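PDB 3BN1: GDP-perosamine synthase, which catalyses the pyridoxal phosphate-dependent transfer of an amino group from L-glutamate to GDP-4-keto-6-deoxy-D-mannose, making GDP-perosamine for the O-antigen of lipopolysaccharide. Local coordinates for residues A[103-108]-A[120-125]; A[82-87]-A[112-117]. All coordinates share one frame; numbering follows the deposited sequence.

Contact 1 (A[103-108]-A[120-125])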
# COMPACT_ATOMS: atom_id res chain seq x y z
N VAL A 103 -15.18 -6.92 17.62
CA VAL A 103 -16.28 -7.04 18.59
C VAL A 103 -16.95 -5.68 18.59
O VAL A 103 -16.39 -4.65 19.04
CB VAL A 103 -15.79 -7.44 20.00
CG1 VAL A 103 -16.94 -7.38 21.07
CG2 VAL A 103 -15.16 -8.84 19.92
N LEU A 104 -18.12 -5.70 17.97
CA LEU A 104 -18.81 -4.52 17.62
C LEU A 104 -19.51 -3.95 18.81
O LEU A 104 -20.07 -4.67 19.62
CB LEU A 104 -19.83 -4.72 16.47
CG LEU A 104 -19.34 -5.36 15.15
CD1 LEU A 104 -20.43 -5.49 14.12
CD2 LEU A 104 -18.15 -4.53 14.61
N VAL A 105 -19.47 -2.62 18.83
CA VAL A 105 -20.10 -1.81 19.90
C VAL A 105 -20.93 -0.67 19.25
O VAL A 105 -20.63 -0.20 18.13
CB VAL A 105 -19.04 -1.21 20.87
CG1 VAL A 105 -18.09 -0.24 20.11
CG2 VAL A 105 -19.75 -0.55 22.05
N ASP A 106 -22.01 -0.28 19.94
CA ASP A 106 -22.95 0.73 19.44
C ASP A 106 -22.33 2.08 19.72
O ASP A 106 -21.35 2.16 20.45
CB ASP A 106 -24.27 0.68 20.22
CG ASP A 106 -25.45 0.99 19.37
OD1 ASP A 106 -25.22 1.44 18.23
OD2 ASP A 106 -26.59 0.81 19.82
N ASN A 107 -22.88 3.11 19.10
CA ASN A 107 -22.41 4.49 19.26
C ASN A 107 -23.47 5.38 19.89
O ASN A 107 -24.61 4.96 20.10
CB ASN A 107 -22.14 5.15 17.89
CG ASN A 107 -23.31 5.00 16.92
OD1 ASN A 107 -23.46 3.95 16.34
ND2 ASN A 107 -24.01 6.08 16.62
N ASP A 108 -23.05 6.63 20.13
CA ASP A 108 -23.90 7.65 20.70
C ASP A 108 -24.80 8.14 19.57
O ASP A 108 -24.35 8.33 18.42
CB ASP A 108 -23.02 8.80 21.18
CG ASP A 108 -23.81 9.96 21.85
OD1 ASP A 108 -23.95 9.97 23.09
OD2 ASP A 108 -24.23 10.89 21.15
N GLU A 120 -17.73 -1.93 28.58
CA GLU A 120 -17.32 -2.93 29.56
C GLU A 120 -17.86 -4.30 29.45
O GLU A 120 -17.15 -5.27 29.66
CB GLU A 120 -17.38 -2.44 31.00
CG GLU A 120 -16.15 -2.89 31.71
CD GLU A 120 -15.99 -2.17 33.00
OE1 GLU A 120 -16.71 -1.15 33.13
OE2 GLU A 120 -15.17 -2.62 33.82
N ALA A 121 -19.15 -4.34 29.15
CA ALA A 121 -19.88 -5.57 29.03
C ALA A 121 -19.38 -6.33 27.81
O ALA A 121 -19.80 -7.46 27.57
CB ALA A 121 -21.33 -5.23 28.83
N LEU A 122 -18.54 -5.71 27.00
CA LEU A 122 -18.09 -6.45 25.79
C LEU A 122 -16.71 -7.07 26.00
O LEU A 122 -16.18 -7.87 25.16
CB LEU A 122 -18.00 -5.50 24.59
CG LEU A 122 -19.39 -5.06 24.09
CD1 LEU A 122 -19.10 -4.07 22.94
CD2 LEU A 122 -20.09 -6.25 23.58
N ILE A 123 -16.11 -6.65 27.11
CA ILE A 123 -14.76 -7.13 27.45
C ILE A 123 -14.81 -8.61 27.85
O ILE A 123 -15.72 -9.00 28.56
CB ILE A 123 -13.96 -6.20 28.44
CG1 ILE A 123 -13.92 -4.75 27.89
CG2 ILE A 123 -12.52 -6.73 28.62
CD1 ILE A 123 -13.42 -3.65 28.88
N THR A 124 -13.86 -9.40 27.35
CA THR A 124 -13.73 -10.83 27.62
C THR A 124 -12.27 -11.15 27.76
O THR A 124 -11.45 -10.30 27.53
CB THR A 124 -14.26 -11.69 26.45
OG1 THR A 124 -13.28 -11.75 25.42
CG2 THR A 124 -15.54 -11.06 26.01
N PRO A 125 -11.93 -12.37 28.11
CA PRO A 125 -10.53 -12.75 28.23
C PRO A 125 -9.70 -12.52 26.97
O PRO A 125 -8.47 -12.47 27.05
CB PRO A 125 -10.63 -14.27 28.46
CG PRO A 125 -11.86 -14.43 29.24
CD PRO A 125 -12.83 -13.46 28.56
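D106 OD1, just past the strand whose V103 and V105 meet L122, accepts the backbone N-H of A340 and, weakly, that of N107 (N107 N to D106 OD1 3.0 Å). OD2 takes I339 N, so the carboxylate faces backbone amides near the start of helix 338-346, a setting that would probably favour its ionised form. N107 ND2 in turn reaches D108 O at 2.9 Å, from above the carbonyl plane (59° out of it). The bonds from D106 tie the residue just after strand 101-105 to helix 338-346, while the N107 bond only shapes the loop beyond. That strand is, within this chain, an edge strand of the large mixed sheet in this aspartate-aminotransferase-like fold. Segment 120-125 belongs to the beta-alpha-beta crossover that leaves it and returns as the parallel strand 127-130.

No hydrogen bond joins the two segments; on the side of 120-125, L122 alone makes the contact. Its CB meets V103 CG1 at 4.1 Å, the two side chains lying alongside in opposite senses; with chi1 173° V103 turns CG1, anti to the backbone N, to the leucine. V105 crosses the leucine at a slant, and its CG2 lies 3.7 Å from L122 CD1. I82 on the adjoining strand also packs on L122. Next to the leucine in the chain, I123 N bonds E120 O at 3.1 Å, closing the short 3-10 turn. With chi2 near 177°, L122 CD1 extends away from its own backbone and meets both V105 CB and L104 O at 3.5 Å.

Contact 2 (A[82-87]-A[112-117]); sequences IVPSLT and FNLDAA
L86 and F112 meet through carbon and through water. L86 CD2 touches F112 CB at 4.1 Å and, at a similar separation, F112 O; the two side chains cross at a slant. One water donates both of its hydrogens across the gap, to L86 O at 2.6 Å and to F112 O at 2.8 Å, so two buried carbonyls are bridged where no direct hydrogen bond links the segments. Farther along, the apolar ring of P84 approaches L114 with CD 4.3 Å from L114 CD1, a second apolar touch.

The second shell fixes the loop that carries F112 and L114. The amide of N113 is held at both ends, OD1 by L135 N and ND2 by Q138 O, and its backbone N bonds T111 OG1. D115 is the N-cap just ahead of the short, weakly bonded helix 116-119: A117 N bonds D115 OD1 at 3.1 Å, meeting the oxygen from above the carboxylate plane. F112 swings its ring away from the partner segment (chi1 -48°) to rest on C343.

L86 packs on A340 and C343 of helix 338-346, the helix that also meets F112, while its side chain stands about 12 Å from the bound 2-oxoglutarate. L114 lies against V105 of strand 101-105 and L119 of helix 116-119, joining the C-terminal end of strand 80-84 to its neighbour in the sheet and to the helix that follows.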
# COMPACT_ATOMS: atom_id res chain seq x y z
N ILE A 82 -12.39 -4.37 20.14
CA ILE A 82 -13.69 -3.74 20.08
C ILE A 82 -13.64 -2.54 19.14
O ILE A 82 -12.77 -1.67 19.31
CB ILE A 82 -14.16 -3.31 21.48
CG1 ILE A 82 -14.51 -4.57 22.29
CG2 ILE A 82 -15.42 -2.41 21.38
CD1 ILE A 82 -14.45 -4.38 23.82
N VAL A 83 -14.55 -2.55 18.16
CA VAL A 83 -14.69 -1.57 17.08
C VAL A 83 -16.18 -1.19 16.95
O VAL A 83 -17.04 -2.08 17.09
CB VAL A 83 -14.28 -2.24 15.77
CG1 VAL A 83 -14.29 -1.28 14.59
CG2 VAL A 83 -12.96 -2.94 15.92
N PRO A 84 -16.51 0.09 16.74
CA PRO A 84 -17.92 0.47 16.55
C PRO A 84 -18.44 -0.13 15.24
O PRO A 84 -17.73 -0.22 14.25
CB PRO A 84 -17.89 1.99 16.48
CG PRO A 84 -16.46 2.38 16.25
CD PRO A 84 -15.61 1.27 16.78
N SER A 85 -19.68 -0.58 15.24
CA SER A 85 -20.32 -1.09 14.02
C SER A 85 -20.43 0.07 13.04
O SER A 85 -20.20 -0.11 11.85
CB SER A 85 -21.74 -1.62 14.26
OG SER A 85 -22.21 -2.35 13.14
N LEU A 86 -20.73 1.28 13.57
CA LEU A 86 -20.79 2.50 12.73
C LEU A 86 -19.43 3.10 12.47
O LEU A 86 -18.90 3.85 13.32
CB LEU A 86 -21.69 3.56 13.34
CG LEU A 86 -22.11 4.68 12.33
CD1 LEU A 86 -23.08 4.11 11.28
CD2 LEU A 86 -22.81 5.85 13.02
N THR A 87 -18.87 2.77 11.31
CA THR A 87 -17.52 3.23 10.89
C THR A 87 -17.29 2.83 9.43
O THR A 87 -18.08 2.05 8.85
CB THR A 87 -16.36 2.66 11.77
OG1 THR A 87 -15.10 3.21 11.36
CG2 THR A 87 -16.25 1.14 11.69
N PHE A 112 -22.46 10.22 17.03
CA PHE A 112 -22.11 9.11 16.15
C PHE A 112 -20.90 8.32 16.62
O PHE A 112 -20.43 7.43 15.86
CB PHE A 112 -21.89 9.49 14.67
CG PHE A 112 -22.96 10.36 14.10
CD1 PHE A 112 -24.17 9.80 13.67
CD2 PHE A 112 -22.78 11.75 14.01
CE1 PHE A 112 -25.20 10.61 13.13
CE2 PHE A 112 -23.82 12.58 13.50
CZ PHE A 112 -25.02 12.00 13.06
N ASN A 113 -20.41 8.59 17.84
CA ASN A 113 -19.19 7.90 18.31
C ASN A 113 -19.39 6.79 19.30
O ASN A 113 -20.46 6.67 19.93
CB ASN A 113 -18.11 8.89 18.81
CG ASN A 113 -17.47 9.63 17.65
OD1 ASN A 113 -17.38 9.09 16.54
ND2 ASN A 113 -17.11 10.87 17.87
N LEU A 114 -18.39 5.93 19.35
CA LEU A 114 -18.35 4.81 20.27
C LEU A 114 -19.01 5.15 21.61
O LEU A 114 -18.62 6.10 22.28
CB LEU A 114 -16.89 4.44 20.52
CG LEU A 114 -16.75 3.07 21.13
CD1 LEU A 114 -15.29 2.67 20.84
CD2 LEU A 114 -17.06 3.09 22.63
N ASP A 115 -19.98 4.34 22.05
CA ASP A 115 -20.63 4.64 23.31
C ASP A 115 -19.85 3.97 24.47
O ASP A 115 -19.86 2.74 24.65
CB ASP A 115 -22.04 4.14 23.17
CG ASP A 115 -22.86 4.43 24.43
OD1 ASP A 115 -22.27 4.84 25.46
OD2 ASP A 115 -24.08 4.20 24.39
N ALA A 116 -19.07 4.77 25.18
CA ALA A 116 -18.20 4.25 26.27
C ALA A 116 -18.90 3.43 27.34
O ALA A 116 -18.35 2.46 27.89
CB ALA A 116 -17.35 5.33 26.89
N ALA A 117 -20.18 3.75 27.50
CA ALA A 117 -21.03 3.05 28.43
C ALA A 117 -21.37 1.64 28.00
O ALA A 117 -21.90 0.91 28.83
CB ALA A 117 -22.29 3.82 28.75
O HOH W 1 -19.01 5.03 15.59

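In the fold
The two contacts lie with centres about 8 Å apart and interleave along the chain, in the order 82-87, 103-108, 112-117, 120-125. Strands 80-84 and 101-105 are parallel neighbours in the large mixed sheet; V103 O and V83 N, 2.9 Å apart, probably form one of the bonds between them. Beyond the strand ends, D108 N and N113 O are probably bonded too, and D106 pairs with D115 through the backbone. Contact 1 packs L122 on the edge strand 101-105; its centre is about 20 Å from the centre of the chain. Contact 2 is more deeply buried and stitches the adjacent strand's exit, on its way toward the 2-oxoglutarate pocket, to the loop that leads into helix 116-119.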